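Local coordinates for acyl-CoA thioesterase II TesB2 (Mycobacterium marinum, PDB 3U0A), which probably hydrolyses fatty acyl-CoA thioesters to free fatty acids and coenzyme A, as a member of the C/M/P thioester hydrolase family, at residues L252-I257 with A267-G272. Sequence-based numbering, arbitrary orientation.
Sequences LTHGKI and AVMQEG. With SO4 (sulfate ion), chain L.
M269 and H254 face each other as a non-hydrogen-bonded pair of two antiparallel strands, side chains crossing obliquely. The thioether's bend at chi2 (-93°) brings SD to the edge of the imidazole, 3.4 Å from H254 ND1 and 72° off the ring normal, a Met-aromatic contact. A second bend, at chi3, carries M269 CE to L252 CD2 at 4.1 Å, while the other branch, L252 CD1, lies 3.8 Å from E271 CB. This face packs on the second subunit, where W226 covers L252, M269 and E271 and the two H254 rings meet. At the far edge of the imidazole, K256 NZ reaches a sulfate oxygen, O1, by a weak hydrogen bond. On the reverse face T253 takes the crowded rotamer (chi1 67°), turning OG1 back to Q270 O at 3.0 Å. That carbonyl is thus gripped twice, since T253 N also donates to it, at 2.8 Å and nearly along the C=O axis. Reciprocal bonds between G255 and V268 continue the ladder, and V268 and Q270 touch helix 186-200. The subunit contact belongs to this assembly, whereas an antiparallel hairpin with one face on a long helix is characteristic of the hotdog fold of acyl-CoA thioesterases.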
loop_
_atom_site.group_PDB
_atom_site.type_symbol
_atom_site.label_atom_id
_atom_site.label_comp_id
_atom_site.label_asym_id
_atom_site.label_seq_id
_atom_site.Cartn_x
_atom_site.Cartn_y
_atom_site.Cartn_z
ATOM N N LEU A 252 6.459 8.041 -6.086
ATOM C CA LEU A 252 5.944 6.781 -5.686
ATOM C C LEU A 252 6.859 5.724 -6.218
ATOM O O LEU A 252 7.364 5.828 -7.337
ATOM C CB LEU A 252 4.560 6.579 -6.256
ATOM C CG LEU A 252 3.783 5.395 -5.710
ATOM C CD1 LEU A 252 3.603 5.549 -4.198
ATOM C CD2 LEU A 252 2.463 5.291 -6.453
ATOM N N THR A 253 7.073 4.703 -5.396
ATOM C CA THR A 253 7.858 3.543 -5.774
ATOM C C THR A 253 7.152 2.246 -5.351
ATOM O O THR A 253 6.180 2.225 -4.596
ATOM C CB THR A 253 9.297 3.647 -5.216
ATOM O OG1 THR A 253 9.296 3.572 -3.781
ATOM C CG2 THR A 253 9.948 4.969 -5.678
ATOM N N HIS A 254 7.657 1.157 -5.897
ATOM C CA HIS A 254 6.941 -0.109 -5.915
ATOM C C HIS A 254 7.893 -1.219 -6.184
ATOM O O HIS A 254 8.742 -1.102 -7.095
ATOM C CB HIS A 254 5.917 -0.099 -7.036
ATOM C CG HIS A 254 5.282 -1.439 -7.273
ATOM N ND1 HIS A 254 4.355 -1.945 -6.456
ATOM C CD2 HIS A 254 5.517 -2.408 -8.260
ATOM C CE1 HIS A 254 3.982 -3.165 -6.901
ATOM N NE2 HIS A 254 4.699 -3.446 -8.002
ATOM N N GLY A 255 7.752 -2.328 -5.463
ATOM C CA GLY A 255 8.538 -3.479 -5.820
ATOM C C GLY A 255 8.032 -4.825 -5.397
ATOM O O GLY A 255 7.142 -4.913 -4.564
ATOM N N LYS A 256 8.644 -5.863 -5.983
ATOM C CA LYS A 256 8.367 -7.257 -5.667
ATOM C C LYS A 256 9.672 -7.962 -5.361
ATOM O O LYS A 256 10.689 -7.676 -5.944
ATOM C CB LYS A 256 7.706 -7.963 -6.841
ATOM C CG LYS A 256 6.714 -7.122 -7.589
ATOM C CD LYS A 256 5.637 -7.994 -8.210
ATOM C CE LYS A 256 4.533 -7.137 -8.848
ATOM N NZ LYS A 256 4.967 -6.472 -10.114
ATOM N N ILE A 257 9.633 -8.894 -4.438
ATOM C CA ILE A 257 10.833 -9.550 -4.002
ATOM C C ILE A 257 10.714 -11.042 -4.271
ATOM O O ILE A 257 9.725 -11.667 -3.910
ATOM C CB ILE A 257 11.101 -9.238 -2.525
ATOM C CG1 ILE A 257 11.574 -7.809 -2.394
ATOM C CG2 ILE A 257 12.181 -10.126 -1.968
ATOM C CD1 ILE A 257 10.847 -7.025 -1.351
ATOM N N ALA A 267 5.594 -7.989 -1.737
ATOM C CA ALA A 267 5.306 -6.821 -2.562
ATOM C C ALA A 267 5.374 -5.610 -1.676
ATOM O O ALA A 267 5.044 -5.693 -0.498
ATOM C CB ALA A 267 3.936 -6.914 -3.202
ATOM N N VAL A 268 5.850 -4.494 -2.212
ATOM C CA VAL A 268 5.950 -3.266 -1.431
ATOM C C VAL A 268 5.580 -2.076 -2.290
ATOM O O VAL A 268 5.948 -2.019 -3.457
ATOM C CB VAL A 268 7.386 -3.000 -0.904
ATOM C CG1 VAL A 268 7.436 -1.693 -0.137
ATOM C CG2 VAL A 268 7.906 -4.146 -0.036
ATOM N N MET A 269 4.854 -1.130 -1.701
ATOM C CA MET A 269 4.697 0.214 -2.257
ATOM C C MET A 269 5.109 1.225 -1.208
ATOM O O MET A 269 4.795 1.045 -0.047
ATOM C CB MET A 269 3.263 0.447 -2.610
ATOM C CG MET A 269 2.864 -0.265 -3.875
ATOM S SD MET A 269 3.115 0.923 -5.180
ATOM C CE MET A 269 1.433 1.408 -5.526
ATOM N N GLN A 270 5.797 2.287 -1.634
ATOM C CA GLN A 270 6.275 3.331 -0.754
ATOM C C GLN A 270 6.342 4.647 -1.484
ATOM O O GLN A 270 6.835 4.735 -2.615
ATOM C CB GLN A 270 7.650 2.960 -0.226
ATOM C CG GLN A 270 8.361 3.982 0.641
ATOM C CD GLN A 270 9.490 3.342 1.451
ATOM O OE1 GLN A 270 10.234 2.519 0.919
ATOM N NE2 GLN A 270 9.609 3.690 2.731
ATOM N N GLU A 271 5.810 5.670 -0.827
ATOM C CA GLU A 271 5.897 7.028 -1.321
ATOM C C GLU A 271 6.968 7.789 -0.493
ATOM O O GLU A 271 7.119 7.549 0.704
ATOM C CB GLU A 271 4.527 7.694 -1.240
ATOM C CG GLU A 271 4.486 9.055 -1.902
ATOM C CD GLU A 271 3.079 9.631 -2.004
ATOM O OE1 GLU A 271 2.324 9.631 -0.970
ATOM O OE2 GLU A 271 2.747 10.093 -3.133
ATOM N N GLY A 272 7.700 8.692 -1.129
ATOM C CA GLY A 272 8.681 9.518 -0.458
ATOM C C GLY A 272 8.559 10.988 -0.818
ATOM O O GLY A 272 7.938 11.358 -1.817
HETATM S S SO4 L . 3.546 -3.535 -12.331
HETATM O O1 SO4 L . 3.112 -3.823 -10.928
HETATM O O2 SO4 L . 2.791 -2.328 -12.881
HETATM O O3 SO4 L . 5.038 -3.357 -12.324
HETATM O O4 SO4 L . 3.167 -4.738 -13.163
#